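PDB 7CWW: TsrE from Streptomyces laurentii, which probably acts as a cyclase in the biosynthesis of a thiopeptide antibiotic. Local coordinates for residues Q192-E195 against K196-L200; R202-L205 against R206-V209. All coordinates share one frame; numbering follows the deposited sequence.

Contact 1 of 2, residues Q192-E195 against K196-L200; sequences QRYE and KNREL
Glu195 and Arg198 meet as a salt bridge one turn apart on helix 183-211, their side chains running alongside each other. OE1 of Glu195 sits near the plane of the guanidinium, at its edge, 2.5 Å from NH2 of Arg198; that is unusually short and the N-H points well off the line (120°), so the exact geometry is doubtful although the salt bridge stands. The carboxylate is almost upright to the guanidinium. The other terminal nitrogen, NH1, is satisfied from helix 331-349 by a salt bridge to Glu347, which also hydrogen-bonds Tyr194 OH. Tyr194 holds its ring anti to the backbone N (chi1 178°), and Arg198 CB lies over one ring face, 4.1 Å from the centroid, as a CH-pi contact. Asn197 ND2 bonds Arg193 O at 3.0 Å, fairly straight and close to its own amide plane. Asn197 N adds a weak bond to the same carbonyl and also reaches Tyr194 O at 3.0 Å, from above that carbonyl's plane. Lys196 N to Gln192 O is weak too, and Glu199 N and Leu200 N lack a bond to the preceding turn, Leu200 N bonding Asn197 O weakly. Such i to i+3 bonding is characteristic of a kinked helix with a local 3-10-like turn.

Contact 2 of 2, residues R202-L205 against R206-V209; sequences RPRL and RTLV
With OG1 anti to its own carbonyl carbon (chi1 -72°), Thr207 turns its hydroxyl back along helix 183-211 onto Pro203 O. Thr207 OG1 donates to Pro203 O at 3.2 Å and Thr207 N bonds the same oxygen at 3.1 Å; the two donors come from opposite faces of the carbonyl plane, so one oxygen is gripped twice. Leu208 swings CG beside its backbone N (chi1 -69°), which lays CD2 over one face of the Arg204 guanidinium, displaced toward the rim and 4.2 Å from NH1. Thr207 CG2 approaches the same group obliquely, 4.3 Å from NH2. Arg204 thus rests its flat end against methyl groups while NH1 makes a salt bridge to Asp140 on helix 131-149. Leu205 and Val209 touch through CD2 and CG2 at 4.3 Å, and Val209 CG2 also packs on Leu205 O. Leu205 reaches both Val143 of helix 131-149 and Phe345 of helix 331-349. Past the kink at Pro203 the i to i+4 bonds are regular: Arg206 N bonds Arg202 O at 3.0 Å (162°), and Val209 N bonds Leu205 O at 3.0 Å. Arg202 and Arg206, one turn apart, each make a salt bridge to Glu348. Apolar packing and salt bridges therefore serve both neighbouring helices, through Asp140 on one and Glu348 on the other, and the shared Glu348 probably offsets the like charges of Arg202 and Arg206.

Overall arrangement
Both contacts lie in series on helix 183-211, with centres about 14 Å apart, and they touch where Tyr194 OH packs against Arg202 CD at 3.3 Å. Contact 1 is the surface one: most of its residues are exposed, Tyr194 is its one buried side chain, and its backbone bonding is weak and irregular around the kink. Contact 2 is partly buried, with Leu205, Leu208 and Val209 enclosed and a regular i to i+4 ladder. Helix 331-349 backs both, through Glu347 in the first and mainly Glu348 in the second, whereas helix 131-149 joins at contact 2. Contact 1 adds an acid-base pair within the helix to its link with Glu347; in contact 2 the arginines' salt bridges go to acids on neighbouring helices.

Contact 1 of 2, residues Q192-E195 against K196-L200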
ATOM      1  N   GLN A 192      21.371  -1.090   9.218  1.00 39.85           N
ATOM      2  CA  GLN A 192      21.535  -0.903  10.659  1.00 46.93           C
ATOM      3  C   GLN A 192      20.249  -1.227  11.415  1.00 43.11           C
ATOM      4  O   GLN A 192      20.281  -1.872  12.472  1.00 43.49           O
ATOM      5  CB  GLN A 192      21.964   0.542  10.951  1.00 53.10           C
ATOM      6  CG  GLN A 192      23.458   0.752  11.117  1.00 67.23           C
ATOM      7  CD  GLN A 192      23.901   2.172  10.774  1.00 81.40           C
ATOM      8  OE1 GLN A 192      23.209   3.147  11.084  1.00 84.40           O
ATOM      9  NE2 GLN A 192      25.068   2.293  10.146  1.00 86.36           N
ATOM     10  N   ARG A 193      19.109  -0.773  10.891  1.00 38.94           N
ATOM     11  CA  ARG A 193      17.825  -1.056  11.525  1.00 43.62           C
ATOM     12  C   ARG A 193      17.503  -2.553  11.500  1.00 44.35           C
ATOM     13  O   ARG A 193      16.968  -3.096  12.476  1.00 43.76           O
ATOM     14  CB  ARG A 193      16.727  -0.257  10.828  1.00 44.32           C
ATOM     15  CG  ARG A 193      15.331  -0.506  11.356  1.00 55.58           C
ATOM     16  CD  ARG A 193      14.532   0.778  11.296  1.00 63.94           C
ATOM     17  NE  ARG A 193      15.072   1.756  12.232  1.00 74.82           N
ATOM     18  CZ  ARG A 193      14.838   3.061  12.169  1.00 84.07           C
ATOM     19  NH1 ARG A 193      14.072   3.548  11.204  1.00 83.67           N
ATOM     20  NH2 ARG A 193      15.374   3.877  13.069  1.00 89.31           N
ATOM     21  N   TYR A 194      17.814  -3.233  10.395  1.00 41.26           N
ATOM     22  CA  TYR A 194      17.551  -4.668  10.330  1.00 38.77           C
ATOM     23  C   TYR A 194      18.359  -5.428  11.376  1.00 42.09           C
ATOM     24  O   TYR A 194      17.834  -6.334  12.032  1.00 38.20           O
ATOM     25  CB  TYR A 194      17.851  -5.217   8.935  1.00 36.52           C
ATOM     26  CG  TYR A 194      17.639  -6.717   8.857  1.00 37.02           C
ATOM     27  CD1 TYR A 194      16.357  -7.259   8.948  1.00 37.17           C
ATOM     28  CD2 TYR A 194      18.717  -7.595   8.742  1.00 37.45           C
ATOM     29  CE1 TYR A 194      16.146  -8.629   8.900  1.00 36.15           C
ATOM     30  CE2 TYR A 194      18.514  -8.987   8.701  1.00 38.72           C
ATOM     31  CZ  TYR A 194      17.220  -9.485   8.776  1.00 39.94           C
ATOM     32  OH  TYR A 194      16.980 -10.840   8.740  1.00 37.89           O
ATOM     33  N   GLU A 195      19.638  -5.063  11.555  1.00 42.07           N
ATOM     34  CA  GLU A 195      20.471  -5.734  12.556  1.00 50.09           C
ATOM     35  C   GLU A 195      19.847  -5.661  13.944  1.00 51.95           C
ATOM     36  O   GLU A 195      19.887  -6.638  14.701  1.00 53.17           O
ATOM     37  CB  GLU A 195      21.875  -5.128  12.590  1.00 50.02           C
ATOM     38  CG  GLU A 195      22.556  -4.995  11.247  1.00 61.49           C
ATOM     39  CD  GLU A 195      23.018  -6.326  10.702  1.00 73.40           C
ATOM     40  OE1 GLU A 195      23.826  -6.999  11.375  1.00 83.36           O
ATOM     41  OE2 GLU A 195      22.567  -6.703   9.600  1.00 82.86           O
ATOM     42  N   LYS A 196      19.265  -4.511  14.294  1.00 46.50           N
ATOM     43  CA  LYS A 196      18.662  -4.345  15.612  1.00 48.85           C
ATOM     44  C   LYS A 196      17.434  -5.229  15.798  1.00 50.65           C
ATOM     45  O   LYS A 196      17.123  -5.617  16.926  1.00 49.36           O
ATOM     46  CB  LYS A 196      18.280  -2.879  15.840  1.00 51.70           C
ATOM     47  CG  LYS A 196      19.418  -1.985  16.284  1.00 57.73           C
ATOM     48  CD  LYS A 196      18.993  -0.524  16.302  1.00 66.93           C
ATOM     49  CE  LYS A 196      20.201   0.408  16.301  1.00 74.11           C
ATOM     50  NZ  LYS A 196      19.823   1.820  15.993  1.00 77.42           N
ATOM     51  N   ASN A 197      16.724  -5.556  14.717  1.00 49.18           N
ATOM     52  CA  ASN A 197      15.433  -6.228  14.827  1.00 42.62           C
ATOM     53  C   ASN A 197      15.415  -7.616  14.199  1.00 41.29           C
ATOM     54  O   ASN A 197      14.350  -8.243  14.148  1.00 43.40           O
ATOM     55  CB  ASN A 197      14.338  -5.356  14.204  1.00 38.10           C
ATOM     56  CG  ASN A 197      14.128  -4.063  14.961  1.00 48.67           C
ATOM     57  OD1 ASN A 197      13.420  -4.028  15.964  1.00 52.47           O
ATOM     58  ND2 ASN A 197      14.754  -2.991  14.488  1.00 50.49           N
ATOM     59  N   ARG A 198      16.566  -8.121  13.747  1.00 40.99           N
ATOM     60  CA  ARG A 198      16.614  -9.395  13.030  1.00 41.79           C
ATOM     61  C   ARG A 198      16.069 -10.545  13.870  1.00 46.84           C
ATOM     62  O   ARG A 198      15.319 -11.394  13.368  1.00 45.86           O
ATOM     63  CB  ARG A 198      18.054  -9.681  12.597  1.00 45.89           C
ATOM     64  CG  ARG A 198      18.477 -11.123  12.711  1.00 54.80           C
ATOM     65  CD  ARG A 198      19.710 -11.388  11.864  1.00 60.84           C
ATOM     66  NE  ARG A 198      20.785 -10.462  12.188  1.00 70.10           N
ATOM     67  CZ  ARG A 198      21.589  -9.894  11.295  1.00 69.94           C
ATOM     68  NH1 ARG A 198      21.445 -10.143  10.001  1.00 69.16           N
ATOM     69  NH2 ARG A 198      22.541  -9.075  11.705  1.00 67.62           N
ATOM     70  N   GLU A 199      16.443 -10.608  15.148  1.00 42.68           N
ATOM     71  CA  GLU A 199      16.054 -11.766  15.944  1.00 50.22           C
ATOM     72  C   GLU A 199      14.558 -11.786  16.238  1.00 45.23           C
ATOM     73  O   GLU A 199      14.008 -12.857  16.516  1.00 48.83           O
ATOM     74  CB  GLU A 199      16.862 -11.818  17.242  1.00 59.77           C
ATOM     75  CG  GLU A 199      18.372 -11.715  17.039  1.00 72.91           C
ATOM     76  CD  GLU A 199      18.833 -10.286  16.776  1.00 84.99           C
ATOM     77  OE1 GLU A 199      19.852 -10.105  16.076  1.00 90.20           O
ATOM     78  OE2 GLU A 199      18.161  -9.345  17.254  1.00 87.82           O
ATOM     79  N   LEU A 200      13.890 -10.636  16.177  1.00 41.19           N
ATOM     80  CA  LEU A 200      12.441 -10.596  16.299  1.00 45.83           C
ATOM     81  C   LEU A 200      11.741 -10.807  14.958  1.00 47.75           C
ATOM     82  O   LEU A 200      10.696 -11.461  14.903  1.00 52.99           O
ATOM     83  CB  LEU A 200      12.001  -9.264  16.912  1.00 48.47           C
ATOM     84  CG  LEU A 200      12.037  -9.232  18.443  1.00 65.83           C
ATOM     85  CD1 LEU A 200      12.394  -7.846  18.956  1.00 69.42           C
ATOM     86  CD2 LEU A 200      10.710  -9.697  19.033  1.00 68.04           C
TER

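Contact 2 of 2, residues R202-L205 against R206-V209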
ATOM      1  N   ARG A 202      12.700 -12.388  11.984  1.00 29.59           N
ATOM      2  CA  ARG A 202      12.784 -13.633  11.219  1.00 35.90           C
ATOM      3  C   ARG A 202      11.806 -14.693  11.722  1.00 36.01           C
ATOM      4  O   ARG A 202      11.046 -15.231  10.898  1.00 37.99           O
ATOM      5  CB  ARG A 202      14.235 -14.126  11.189  1.00 34.04           C
ATOM      6  CG  ARG A 202      15.090 -13.330  10.199  1.00 35.96           C
ATOM      7  CD  ARG A 202      16.539 -13.745  10.243  1.00 35.71           C
ATOM      8  NE  ARG A 202      16.666 -15.194  10.190  1.00 37.25           N
ATOM      9  CZ  ARG A 202      17.825 -15.843  10.193  1.00 45.81           C
ATOM     10  NH1 ARG A 202      18.965 -15.172  10.258  1.00 48.65           N
ATOM     11  NH2 ARG A 202      17.841 -17.167  10.139  1.00 45.90           N
ATOM     12  N   PRO A 203      11.736 -15.023  13.019  1.00 37.93           N
ATOM     13  CA  PRO A 203      10.727 -16.017  13.444  1.00 37.63           C
ATOM     14  C   PRO A 203       9.292 -15.536  13.287  1.00 35.20           C
ATOM     15  O   PRO A 203       8.406 -16.353  12.993  1.00 32.11           O
ATOM     16  CB  PRO A 203      11.082 -16.292  14.914  1.00 40.30           C
ATOM     17  CG  PRO A 203      11.921 -15.138  15.341  1.00 41.23           C
ATOM     18  CD  PRO A 203      12.655 -14.677  14.123  1.00 40.57           C
ATOM     19  N   ARG A 204       9.027 -14.238  13.458  1.00 33.33           N
ATOM     20  CA  ARG A 204       7.687 -13.725  13.185  1.00 31.46           C
ATOM     21  C   ARG A 204       7.305 -13.953  11.724  1.00 28.70           C
ATOM     22  O   ARG A 204       6.208 -14.439  11.420  1.00 28.30           O
ATOM     23  CB  ARG A 204       7.617 -12.237  13.544  1.00 34.51           C
ATOM     24  CG  ARG A 204       6.222 -11.613  13.423  1.00 42.46           C
ATOM     25  CD  ARG A 204       5.188 -12.371  14.252  1.00 57.94           C
ATOM     26  NE  ARG A 204       3.853 -11.778  14.155  1.00 65.58           N
ATOM     27  CZ  ARG A 204       2.717 -12.450  14.332  1.00 67.74           C
ATOM     28  NH1 ARG A 204       1.549 -11.827  14.227  1.00 61.93           N
ATOM     29  NH2 ARG A 204       2.744 -13.748  14.608  1.00 72.49           N
ATOM     30  N   LEU A 205       8.219 -13.636  10.807  1.00 25.75           N
ATOM     31  CA  LEU A 205       7.958 -13.823   9.382  1.00 27.80           C
ATOM     32  C   LEU A 205       7.713 -15.290   9.040  1.00 31.85           C
ATOM     33  O   LEU A 205       6.786 -15.614   8.292  1.00 30.10           O
ATOM     34  CB  LEU A 205       9.125 -13.271   8.556  1.00 25.97           C
ATOM     35  CG  LEU A 205       8.953 -13.455   7.039  1.00 34.76           C
ATOM     36  CD1 LEU A 205       9.070 -12.132   6.271  1.00 35.66           C
ATOM     37  CD2 LEU A 205       9.934 -14.483   6.503  1.00 31.19           C
ATOM     38  N   ARG A 206       8.547 -16.197   9.559  1.00 27.26           N
ATOM     39  CA  ARG A 206       8.374 -17.600   9.195  1.00 31.42           C
ATOM     40  C   ARG A 206       7.016 -18.106   9.659  1.00 32.71           C
ATOM     41  O   ARG A 206       6.367 -18.903   8.968  1.00 29.73           O
ATOM     42  CB  ARG A 206       9.501 -18.460   9.785  1.00 32.64           C
ATOM     43  CG  ARG A 206       9.390 -19.939   9.402  1.00 38.36           C
ATOM     44  CD  ARG A 206      10.705 -20.707   9.522  1.00 39.84           C
ATOM     45  NE  ARG A 206      10.806 -21.689   8.443  1.00 42.35           N
ATOM     46  CZ  ARG A 206      11.808 -21.767   7.577  1.00 41.08           C
ATOM     47  NH1 ARG A 206      11.783 -22.693   6.630  1.00 45.20           N
ATOM     48  NH2 ARG A 206      12.838 -20.935   7.656  1.00 42.55           N
ATOM     49  N   THR A 207       6.562 -17.629  10.817  1.00 33.57           N
ATOM     50  CA  THR A 207       5.284 -18.075  11.366  1.00 32.92           C
ATOM     51  C   THR A 207       4.115 -17.572  10.527  1.00 34.47           C
ATOM     52  O   THR A 207       3.137 -18.298  10.316  1.00 31.54           O
ATOM     53  CB  THR A 207       5.159 -17.596  12.804  1.00 30.05           C
ATOM     54  OG1 THR A 207       6.049 -18.369  13.613  1.00 33.33           O
ATOM     55  CG2 THR A 207       3.722 -17.755  13.301  1.00 32.46           C
ATOM     56  N   LEU A 208       4.197 -16.330  10.046  1.00 27.82           N
ATOM     57  CA  LEU A 208       3.161 -15.818   9.158  1.00 29.26           C
ATOM     58  C   LEU A 208       3.121 -16.599   7.855  1.00 27.60           C
ATOM     59  O   LEU A 208       2.041 -16.908   7.342  1.00 27.27           O
ATOM     60  CB  LEU A 208       3.399 -14.339   8.866  1.00 28.15           C
ATOM     61  CG  LEU A 208       3.191 -13.375  10.030  1.00 29.06           C
ATOM     62  CD1 LEU A 208       3.872 -12.045   9.717  1.00 23.98           C
ATOM     63  CD2 LEU A 208       1.691 -13.194  10.248  1.00 30.20           C
ATOM     64  N   VAL A 209       4.292 -16.906   7.296  1.00 26.60           N
ATOM     65  CA  VAL A 209       4.335 -17.670   6.054  1.00 30.00           C
ATOM     66  C   VAL A 209       3.748 -19.056   6.272  1.00 29.89           C
ATOM     67  O   VAL A 209       2.975 -19.558   5.443  1.00 27.95           O
ATOM     68  CB  VAL A 209       5.774 -17.730   5.512  1.00 32.33           C
ATOM     69  CG1 VAL A 209       5.833 -18.634   4.279  1.00 30.04           C
ATOM     70  CG2 VAL A 209       6.284 -16.316   5.178  1.00 29.50           C
TER